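Serpin-12 (Manduca sexta, PDB 6CJ7) probably inhibits serine proteases through the serpin mechanism and controls the prophenoloxidase activation system in larval hemolymph. Local coordinates at residues 208-213 / 223-228; 266-271 / 349-354; 256-261 / 362-367. One frame throughout, in Å; residues are numbered along the deposited sequence.

Interaction 1 of 3, residues 208-213 / 223-228; sequences RYFKAG and VVLPFE
Val224 N donates to Lys211 O (2.9 Å) just where the chain turns a corner at Lys211, so that strand 208-210 runs at 106° to strand 223-226 while Ala212, past the corner, faces Val223 as an antiparallel non-hydrogen-bonded pair. Next to this direct bond a water bridges the two backbones: it accepts a hydrogen bond from Lys211 N and donates one to Val224 O, 2.7 Å from the water oxygen. The same water accepts from Lys211 NZ. In the bent lysine chain, chi3 (-77°) turns CE toward Val224 CG1, 3.9 Å away, and chi4 (-49°) sets NZ 2.9 Å from the water.

Phe210 points toward strand 223-226. Leu225 CD2 sits over one face of the ring, 3.6 Å from the centroid and somewhat toward the rim, a CH-pi contact. Pro226 CD closes on the ring edge near CD1, 4.2 Å away. At the root of the ring, Val223 CG2, placed anti to its own backbone N, presses on Phe210 CB at 3.5 Å and also reaches Ala212 CB.

In serpin terms this is the passage from strand 3 of sheet C to strand 1 of sheet B and its hairpin partner, strand 2 of sheet B. Strand 265-282 flanks strand 208-210 and is touched by Leu225 at Leu270; strand 232-239 flanks strand 220-226, bonded to Val223 through Val236, and Phe353 of strand 351-354 packs on Val223.

Interaction 2 of 3, residues 266-271 / 349-354; sequences KDVALE and PSLYFR
Val268 and Leu351 stand side by side and point the same way, as do Leu270 and Phe353, in a parallel strand pair that corresponds to strands 2 and 1 of serpin sheet C. These four side chains form the inner, apolar face. Val268 CG2 lies against Leu351 CB, and its other branch, CG1, anti to the backbone N (chi1 175°), reaches Phe353 CB at 3.9 Å. Leu270 CD1 meets the phenyl ring obliquely, 3.6 Å from Phe353 CD1. Beneath them both backbones interlock: Phe353 N gives Ala269 O an almost straight bond of 2.9 Å, and Glu271 N repeats this with Phe353 O. Asp267 O accepts from Leu351 N and, weakly, from Ser350 N.

The opposite face is more polar. Pro349 CG covers one face of the Tyr352 ring, 3.5 Å above its plane and toward the rim, while touching Ala269 CB at 3.7 Å; Ala269 CB also approaches Tyr352 CD1. The carboxylate of Asp267 is engaged in a salt bridge with Arg207 of the adjoining strand. Farther along, Glu271 and Arg354 run alongside each other with carboxylate and guanidinium planes 85° apart and their charged atoms not in contact. A water joins them instead, lying in the guanidinium plane at its edge, 2.7 Å from Arg354 NH1, and donating to Glu271 OE1 at 3.0 Å.

Interaction 3 of 3, residues 256-261 / 362-367; sequences DVASFL and ILWDNR
Leu261 CD2 rests over the five-membered ring of Trp364, 3.8 Å from its centroid, with NE1 the nearest ring atom at 3.5 Å. This CH-pi contact is offset toward the rim of the indole. The benzo part of the indole meets the preceding turn of the helix: Val257 CG1 approaches Trp364 CZ3 at 3.7 Å, and Ala258 CB approaches Trp364 CZ2 at 3.8 Å, both from oblique directions. Val257, Ala258 and Leu261 thus touch one indole from its pyrrole part to its benzo part. The other branch of Val257, CG2, meets Ile362 CD1 tip to tip at 3.8 Å. No hydrogen bond joins the two segments, and the contact is mainly apolar packing.

In Trp364, chi1 (-168°) sets CG anti to the backbone N, and chi2 (-101°) turns the ring, one face of which receives Leu261. Asn366 OD1 lies in the indole plane at its edge, 3.3 Å from Trp364 CD1, and touches Leu261 CD1 as well. That amide is itself held, ND2 by Asn230 O and OD1 by Ser233 OG. At the strand end Asp365 OD1 accepts from Arg367 N, an Asx turn, and also forms a salt bridge with Arg87. On the helix, Ser259 OG donates back to Asp256 O at 2.6 Å.

The helix crosses strand 362-365 at about 70°. It corresponds to helix H of serpins, laid on sheet B: Val257 and Trp364 both reach Ile235 of strand 232-239, Phe260 packs on Val222 of strand 220-226, and strand 370-377 flanks strand 359-365 on its far side, with Pro371 touching Ile362 and Trp364.

How the interactions relate
Interactions 1 and 2 meet in sheet C, where strand 208-210 adjoins strand 265-282: their centres are about 10 Å apart, and Phe210 O lies 2.8 Å from Lys266 N and Arg208 O 3.0 Å from Val268 N, probable backbone hydrogen bonds. Interaction 1 also adjoins interaction 3, about 11 Å away between centres, where Val224 CG1 packs on Leu261 CD1 at 3.6 Å. The corner at Lys211 therefore links sheet C to the helix-covered sheet B. Interactions 2 and 3 do not touch; their nearest atoms are about 9 Å apart. In serpins the reactive-centre loop leads directly into the strand 351-354 of interaction 2, and residues 332-346, probably part of that loop, are not modelled.

Interaction 1 of 3, residues 208-213 / 223-228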
loop_
_atom_site.group_PDB
_atom_site.type_symbol
_atom_site.label_atom_id
_atom_site.label_comp_id
_atom_site.label_asym_id
_atom_site.label_seq_id
_atom_site.Cartn_x
_atom_site.Cartn_y
_atom_site.Cartn_z
ATOM N N ARG A 208 -14.303 4.592 -23.875
ATOM C CA ARG A 208 -15.170 3.469 -23.554
ATOM C C ARG A 208 -16.128 3.904 -22.461
ATOM O O ARG A 208 -15.979 4.968 -21.850
ATOM C CB ARG A 208 -14.396 2.240 -23.059
ATOM C CG ARG A 208 -13.107 1.924 -23.784
ATOM C CD ARG A 208 -12.815 0.453 -23.698
ATOM N NE ARG A 208 -12.189 0.081 -22.437
ATOM N NH1 ARG A 208 -10.405 -0.245 -21.037
ATOM N NH2 ARG A 208 -10.066 0.569 -23.170
ATOM N N TYR A 209 -17.098 3.041 -22.186
ATOM C CA TYR A 209 -17.931 3.220 -21.010
ATOM C C TYR A 209 -17.158 2.751 -19.782
ATOM O O TYR A 209 -16.633 1.633 -19.758
ATOM C CB TYR A 209 -19.250 2.471 -21.172
ATOM C CG TYR A 209 -20.244 3.240 -22.009
ATOM C CD1 TYR A 209 -20.298 3.075 -23.386
ATOM C CD2 TYR A 209 -21.106 4.160 -21.423
ATOM C CE1 TYR A 209 -21.196 3.789 -24.153
ATOM C CE2 TYR A 209 -22.007 4.874 -22.179
ATOM C CZ TYR A 209 -22.045 4.690 -23.543
ATOM O OH TYR A 209 -22.947 5.403 -24.297
ATOM N N PHE A 210 -17.027 3.634 -18.796
ATOM C CA PHE A 210 -16.487 3.313 -17.484
ATOM C C PHE A 210 -17.447 3.826 -16.429
ATOM O O PHE A 210 -18.119 4.842 -16.625
ATOM C CB PHE A 210 -15.134 3.985 -17.204
ATOM C CG PHE A 210 -14.019 3.577 -18.111
ATOM C CD1 PHE A 210 -13.372 2.366 -17.950
ATOM C CD2 PHE A 210 -13.551 4.453 -19.075
ATOM C CE1 PHE A 210 -12.317 2.018 -18.780
ATOM C CE2 PHE A 210 -12.504 4.103 -19.895
ATOM C CZ PHE A 210 -11.891 2.895 -19.750
ATOM N N LYS A 211 -17.486 3.143 -15.293
ATOM C CA LYS A 211 -18.066 3.760 -14.113
ATOM C C LYS A 211 -17.304 5.054 -13.823
ATOM O O LYS A 211 -16.079 5.045 -13.661
ATOM C CB LYS A 211 -18.010 2.794 -12.927
ATOM C CG LYS A 211 -18.681 1.425 -13.226
ATOM C CD LYS A 211 -18.749 0.549 -11.979
ATOM C CE LYS A 211 -17.404 -0.087 -11.633
ATOM N NZ LYS A 211 -16.663 -0.782 -12.729
ATOM N N ALA A 212 -18.024 6.170 -13.800
ATOM C CA ALA A 212 -17.368 7.467 -13.732
ATOM C C ALA A 212 -18.376 8.513 -13.295
ATOM O O ALA A 212 -19.589 8.310 -13.381
ATOM C CB ALA A 212 -16.746 7.861 -15.079
ATOM N N GLY A 213 -17.855 9.638 -12.825
ATOM C CA GLY A 213 -18.716 10.731 -12.427
ATOM C C GLY A 213 -17.893 11.870 -11.872
ATOM O O GLY A 213 -16.672 11.909 -12.019
ATOM N N VAL A 223 -12.881 8.201 -12.358
ATOM C CA VAL A 223 -13.109 7.085 -13.278
ATOM C C VAL A 223 -12.617 5.799 -12.616
ATOM O O VAL A 223 -11.619 5.805 -11.887
ATOM C CB VAL A 223 -12.440 7.322 -14.657
ATOM C CG1 VAL A 223 -10.928 7.223 -14.591
ATOM C CG2 VAL A 223 -13.007 6.354 -15.699
ATOM N N VAL A 224 -13.349 4.706 -12.837
ATOM C CA VAL A 224 -13.027 3.387 -12.295
ATOM C C VAL A 224 -12.594 2.501 -13.455
ATOM O O VAL A 224 -13.396 2.219 -14.360
ATOM C CB VAL A 224 -14.229 2.765 -11.569
ATOM C CG1 VAL A 224 -13.877 1.373 -11.058
ATOM C CG2 VAL A 224 -14.715 3.669 -10.435
ATOM N N LEU A 225 -11.337 2.062 -13.434
ATOM C CA LEU A 225 -10.786 1.270 -14.532
ATOM C C LEU A 225 -10.618 -0.180 -14.088
ATOM O O LEU A 225 -9.766 -0.458 -13.230
ATOM C CB LEU A 225 -9.446 1.854 -14.976
ATOM C CG LEU A 225 -9.468 3.366 -15.216
ATOM C CD1 LEU A 225 -8.067 3.921 -15.452
ATOM C CD2 LEU A 225 -10.400 3.677 -16.387
ATOM N N PRO A 226 -11.388 -1.133 -14.611
ATOM C CA PRO A 226 -11.315 -2.506 -14.090
ATOM C C PRO A 226 -10.143 -3.301 -14.650
ATOM O O PRO A 226 -9.752 -3.165 -15.814
ATOM C CB PRO A 226 -12.649 -3.128 -14.532
ATOM C CG PRO A 226 -13.467 -1.999 -15.089
ATOM C CD PRO A 226 -12.501 -0.963 -15.560
ATOM N N PHE A 227 -9.579 -4.147 -13.790
ATOM C CA PHE A 227 -8.590 -5.120 -14.220
ATOM C C PHE A 227 -9.294 -6.439 -14.550
ATOM O O PHE A 227 -10.513 -6.562 -14.419
ATOM C CB PHE A 227 -7.506 -5.276 -13.151
ATOM C CG PHE A 227 -6.586 -4.084 -13.044
ATOM C CD1 PHE A 227 -6.785 -3.114 -12.063
ATOM C CD2 PHE A 227 -5.501 -3.936 -13.918
ATOM C CE1 PHE A 227 -5.908 -2.018 -11.956
ATOM C CE2 PHE A 227 -4.635 -2.839 -13.822
ATOM C CZ PHE A 227 -4.842 -1.887 -12.839
ATOM N N GLU A 228 -8.512 -7.429 -14.989
ATOM C CA GLU A 228 -9.057 -8.679 -15.521
ATOM C C GLU A 228 -9.982 -9.358 -14.514
ATOM O O GLU A 228 -9.675 -9.437 -13.322
ATOM C CB GLU A 228 -7.908 -9.629 -15.899
ATOM C CG GLU A 228 -8.259 -10.598 -17.014
ATOM C CD GLU A 228 -7.196 -11.657 -17.296
ATOM O OE1 GLU A 228 -6.300 -11.877 -16.459
ATOM O OE2 GLU A 228 -7.267 -12.285 -18.374
HETATM O O HOH W 1 -15.753 0.991 -14.841
#

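Interaction 2 of 3, residues 266-271 / 349-354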
loop_
_atom_site.group_PDB
_atom_site.type_symbol
_atom_site.label_atom_id
_atom_site.label_comp_id
_atom_site.label_asym_id
_atom_site.label_seq_id
_atom_site.Cartn_x
_atom_site.Cartn_y
_atom_site.Cartn_z
ATOM N N LYS A 266 -20.451 5.644 -17.844
ATOM C CA LYS A 266 -20.502 6.837 -18.674
ATOM C C LYS A 266 -19.556 6.667 -19.852
ATOM O O LYS A 266 -18.524 5.999 -19.753
ATOM C CB LYS A 266 -20.103 8.106 -17.883
ATOM C CG LYS A 266 -21.094 8.538 -16.802
ATOM C CD LYS A 266 -22.461 8.836 -17.426
ATOM C CE LYS A 266 -23.595 8.502 -16.458
ATOM N NZ LYS A 266 -24.520 7.467 -16.998
ATOM N N ASP A 267 -19.898 7.307 -20.961
ATOM C CA ASP A 267 -19.028 7.368 -22.132
ATOM C C ASP A 267 -17.893 8.355 -21.848
ATOM O O ASP A 267 -18.116 9.568 -21.796
ATOM C CB ASP A 267 -19.886 7.770 -23.333
ATOM C CG ASP A 267 -19.091 7.991 -24.619
ATOM O OD1 ASP A 267 -17.890 7.677 -24.701
ATOM O OD2 ASP A 267 -19.714 8.477 -25.590
ATOM N N VAL A 268 -16.687 7.835 -21.598
ATOM C CA VAL A 268 -15.545 8.636 -21.155
ATOM C C VAL A 268 -14.456 8.608 -22.219
ATOM O O VAL A 268 -14.055 7.530 -22.671
ATOM C CB VAL A 268 -14.982 8.126 -19.815
ATOM C CG1 VAL A 268 -13.708 8.893 -19.441
ATOM C CG2 VAL A 268 -16.027 8.243 -18.716
ATOM N N ALA A 269 -13.945 9.791 -22.580
ATOM C CA ALA A 269 -12.705 9.923 -23.338
ATOM C C ALA A 269 -11.566 10.112 -22.342
ATOM O O ALA A 269 -11.459 11.166 -21.705
ATOM C CB ALA A 269 -12.777 11.102 -24.305
ATOM N N LEU A 270 -10.713 9.098 -22.220
ATOM C CA LEU A 270 -9.712 9.023 -21.161
ATOM C C LEU A 270 -8.305 9.208 -21.724
ATOM O O LEU A 270 -7.945 8.584 -22.727
ATOM C CB LEU A 270 -9.832 7.670 -20.454
ATOM C CG LEU A 270 -8.754 7.300 -19.430
ATOM C CD1 LEU A 270 -8.879 8.171 -18.195
ATOM C CD2 LEU A 270 -8.887 5.824 -19.055
ATOM N N GLU A 271 -7.510 10.067 -21.079
ATOM C CA GLU A 271 -6.076 10.169 -21.318
ATOM C C GLU A 271 -5.393 9.983 -19.976
ATOM O O GLU A 271 -5.559 10.816 -19.078
ATOM C CB GLU A 271 -5.694 11.512 -21.935
ATOM C CG GLU A 271 -6.371 11.717 -23.289
ATOM C CD GLU A 271 -6.003 13.025 -23.971
ATOM O OE1 GLU A 271 -5.068 13.717 -23.527
ATOM O OE2 GLU A 271 -6.668 13.371 -24.966
ATOM N N PRO A 349 -18.112 12.811 -25.903
ATOM C CA PRO A 349 -18.240 11.936 -24.732
ATOM C C PRO A 349 -18.959 12.642 -23.597
ATOM O O PRO A 349 -18.971 13.871 -23.509
ATOM C CB PRO A 349 -16.782 11.627 -24.366
ATOM C CG PRO A 349 -16.014 12.791 -24.871
ATOM C CD PRO A 349 -16.710 13.194 -26.153
ATOM N N SER A 350 -19.578 11.841 -22.728
ATOM C CA SER A 350 -20.220 12.395 -21.543
ATOM C C SER A 350 -19.203 13.048 -20.621
ATOM O O SER A 350 -19.512 14.040 -19.950
ATOM C CB SER A 350 -20.981 11.299 -20.793
ATOM O OG SER A 350 -21.646 10.430 -21.697
ATOM N N LEU A 351 -17.986 12.518 -20.583
ATOM C CA LEU A 351 -16.959 12.998 -19.677
ATOM C C LEU A 351 -15.617 12.933 -20.381
ATOM O O LEU A 351 -15.274 11.906 -20.973
ATOM C CB LEU A 351 -16.924 12.156 -18.393
ATOM C CG LEU A 351 -15.826 12.428 -17.366
ATOM C CD1 LEU A 351 -15.919 13.851 -16.852
ATOM C CD2 LEU A 351 -15.891 11.431 -16.217
ATOM N N TYR A 352 -14.873 14.032 -20.329
ATOM C CA TYR A 352 -13.456 14.035 -20.659
ATOM C C TYR A 352 -12.666 13.862 -19.375
ATOM O O TYR A 352 -12.863 14.618 -18.420
ATOM C CB TYR A 352 -13.042 15.343 -21.333
ATOM C CG TYR A 352 -13.509 15.509 -22.758
ATOM C CD1 TYR A 352 -12.791 14.955 -23.810
ATOM C CD2 TYR A 352 -14.650 16.240 -23.052
ATOM C CE1 TYR A 352 -13.207 15.114 -25.119
ATOM C CE2 TYR A 352 -15.073 16.405 -24.359
ATOM C CZ TYR A 352 -14.347 15.839 -25.385
ATOM O OH TYR A 352 -14.763 15.998 -26.684
ATOM N N PHE A 353 -11.777 12.874 -19.352
ATOM C CA PHE A 353 -10.930 12.616 -18.191
ATOM C C PHE A 353 -9.483 12.639 -18.667
ATOM O O PHE A 353 -8.957 11.636 -19.155
ATOM C CB PHE A 353 -11.278 11.288 -17.519
ATOM C CG PHE A 353 -10.720 11.148 -16.125
ATOM C CD1 PHE A 353 -9.377 10.860 -15.925
ATOM C CD2 PHE A 353 -11.545 11.274 -15.010
ATOM C CE1 PHE A 353 -8.848 10.722 -14.641
ATOM C CE2 PHE A 353 -11.016 11.139 -13.714
ATOM C CZ PHE A 353 -9.669 10.862 -13.536
ATOM N N ARG A 354 -8.835 13.788 -18.514
ATOM C CA ARG A 354 -7.470 13.966 -18.979
ATOM C C ARG A 354 -6.604 14.235 -17.756
ATOM O O ARG A 354 -6.667 15.322 -17.171
ATOM C CB ARG A 354 -7.394 15.093 -20.003
ATOM C CG ARG A 354 -6.021 15.703 -20.189
ATOM C CD ARG A 354 -6.013 16.570 -21.399
ATOM N NE ARG A 354 -6.945 17.690 -21.283
ATOM C CZ ARG A 354 -7.332 18.447 -22.299
ATOM N NH1 ARG A 354 -6.857 18.203 -23.514
ATOM N NH2 ARG A 354 -8.195 19.442 -22.107
HETATM O O HOH W 2 -22.652 8.265 -21.120
HETATM O O HOH W 3 -5.247 16.450 -24.815
#

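Interaction 3 of 3, residues 256-261 / 362-367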
loop_
_atom_site.group_PDB
_atom_site.type_symbol
_atom_site.label_atom_id
_atom_site.label_comp_id
_atom_site.label_asym_id
_atom_site.label_seq_id
_atom_site.Cartn_x
_atom_site.Cartn_y
_atom_site.Cartn_z
ATOM N N ASP A 256 -16.387 7.183 0.635
ATOM C CA ASP A 256 -16.606 7.832 -0.656
ATOM C C ASP A 256 -16.063 6.973 -1.790
ATOM O O ASP A 256 -16.743 6.750 -2.801
ATOM C CB ASP A 256 -15.934 9.207 -0.689
ATOM C CG ASP A 256 -16.606 10.220 0.210
ATOM O OD1 ASP A 256 -17.853 10.223 0.284
ATOM O OD2 ASP A 256 -15.878 11.025 0.831
ATOM N N VAL A 257 -14.828 6.493 -1.640
ATOM C CA VAL A 257 -14.203 5.693 -2.690
ATOM C C VAL A 257 -15.015 4.430 -2.956
ATOM O O VAL A 257 -15.274 4.079 -4.114
ATOM C CB VAL A 257 -12.741 5.372 -2.317
ATOM C CG1 VAL A 257 -12.115 4.455 -3.362
ATOM C CG2 VAL A 257 -11.934 6.660 -2.220
ATOM N N ALA A 258 -15.447 3.741 -1.896
ATOM C CA ALA A 258 -16.247 2.532 -2.090
ATOM C C ALA A 258 -17.507 2.820 -2.899
ATOM O O ALA A 258 -17.902 2.014 -3.748
ATOM C CB ALA A 258 -16.606 1.911 -0.739
ATOM N N SER A 259 -18.139 3.978 -2.668
ATOM C CA SER A 259 -19.336 4.348 -3.420
ATOM C C SER A 259 -19.059 4.554 -4.904
ATOM O O SER A 259 -19.987 4.441 -5.713
ATOM C CB SER A 259 -19.957 5.625 -2.847
ATOM O OG SER A 259 -19.315 6.785 -3.363
ATOM N N PHE A 260 -17.812 4.863 -5.281
ATOM C CA PHE A 260 -17.501 5.080 -6.690
ATOM C C PHE A 260 -17.714 3.815 -7.513
ATOM O O PHE A 260 -17.962 3.897 -8.720
ATOM C CB PHE A 260 -16.060 5.576 -6.840
ATOM C CG PHE A 260 -15.809 6.928 -6.222
ATOM C CD1 PHE A 260 -16.845 7.824 -6.009
ATOM C CD2 PHE A 260 -14.528 7.300 -5.858
ATOM C CE1 PHE A 260 -16.600 9.071 -5.437
ATOM C CE2 PHE A 260 -14.274 8.537 -5.278
ATOM C CZ PHE A 260 -15.309 9.422 -5.076
ATOM N N LEU A 261 -17.626 2.639 -6.884
ATOM C CA LEU A 261 -17.894 1.391 -7.588
ATOM C C LEU A 261 -19.367 1.231 -7.949
ATOM O O LEU A 261 -19.706 0.331 -8.727
ATOM C CB LEU A 261 -17.425 0.198 -6.746
ATOM C CG LEU A 261 -15.920 -0.053 -6.569
ATOM C CD1 LEU A 261 -15.160 0.157 -7.866
ATOM C CD2 LEU A 261 -15.316 0.812 -5.460
ATOM N N ILE A 362 -5.919 4.937 -6.792
ATOM C CA ILE A 362 -6.171 3.991 -5.713
ATOM C C ILE A 362 -6.378 2.633 -6.351
ATOM O O ILE A 362 -7.223 2.489 -7.238
ATOM C CB ILE A 362 -7.395 4.392 -4.876
ATOM C CG1 ILE A 362 -7.145 5.745 -4.204
ATOM C CG2 ILE A 362 -7.705 3.321 -3.815
ATOM C CD1 ILE A 362 -8.330 6.288 -3.446
ATOM N N LEU A 363 -5.581 1.651 -5.943
ATOM C CA LEU A 363 -5.804 0.279 -6.369
ATOM C C LEU A 363 -6.760 -0.367 -5.381
ATOM O O LEU A 363 -6.464 -0.443 -4.183
ATOM C CB LEU A 363 -4.492 -0.497 -6.459
ATOM C CG LEU A 363 -4.720 -1.941 -6.933
ATOM C CD1 LEU A 363 -5.064 -1.965 -8.431
ATOM C CD2 LEU A 363 -3.500 -2.810 -6.615
ATOM N N TRP A 364 -7.913 -0.812 -5.880
ATOM C CA TRP A 364 -9.013 -1.271 -5.048
ATOM C C TRP A 364 -9.192 -2.769 -5.238
ATOM O O TRP A 364 -9.217 -3.254 -6.377
ATOM C CB TRP A 364 -10.294 -0.516 -5.428
ATOM C CG TRP A 364 -11.445 -0.676 -4.483
ATOM C CD1 TRP A 364 -12.544 -1.493 -4.633
ATOM C CD2 TRP A 364 -11.639 0.034 -3.261
ATOM N NE1 TRP A 364 -13.393 -1.339 -3.563
ATOM C CE2 TRP A 364 -12.859 -0.407 -2.705
ATOM C CE3 TRP A 364 -10.890 0.998 -2.571
ATOM C CZ2 TRP A 364 -13.348 0.088 -1.492
ATOM C CZ3 TRP A 364 -11.385 1.485 -1.368
ATOM C CH2 TRP A 364 -12.589 1.035 -0.847
ATOM N N ASP A 365 -9.290 -3.499 -4.127
ATOM C CA ASP A 365 -9.688 -4.905 -4.151
ATOM C C ASP A 365 -11.213 -4.955 -4.198
ATOM O O ASP A 365 -11.887 -4.550 -3.244
ATOM C CB ASP A 365 -9.111 -5.633 -2.936
ATOM C CG ASP A 365 -9.307 -7.146 -3.009
ATOM O OD1 ASP A 365 -10.450 -7.609 -3.275
ATOM O OD2 ASP A 365 -8.317 -7.886 -2.814
ATOM N N ASN A 366 -11.768 -5.374 -5.347
ATOM C CA ASN A 366 -13.211 -5.315 -5.561
ATOM C C ASN A 366 -13.977 -6.355 -4.761
ATOM O O ASN A 366 -15.207 -6.246 -4.633
ATOM C CB ASN A 366 -13.526 -5.510 -7.041
ATOM C CG ASN A 366 -13.063 -4.353 -7.881
ATOM O OD1 ASN A 366 -12.957 -3.233 -7.385
ATOM N ND2 ASN A 366 -12.787 -4.606 -9.155
ATOM N N ARG A 367 -13.304 -7.396 -4.289
ATOM C CA ARG A 367 -14.001 -8.423 -3.527
ATOM C C ARG A 367 -13.985 -8.108 -2.037
ATOM O O ARG A 367 -14.977 -8.337 -1.337
ATOM C CB ARG A 367 -13.374 -9.801 -3.775
ATOM C CG ARG A 367 -13.997 -10.928 -2.899
ATOM C CD ARG A 367 -15.081 -11.612 -3.621
ATOM N NE ARG A 367 -15.784 -12.665 -2.855
ATOM C CZ ARG A 367 -15.864 -13.933 -3.236
ATOM N NH1 ARG A 367 -15.264 -14.332 -4.356
ATOM N NH2 ARG A 367 -16.539 -14.799 -2.499
#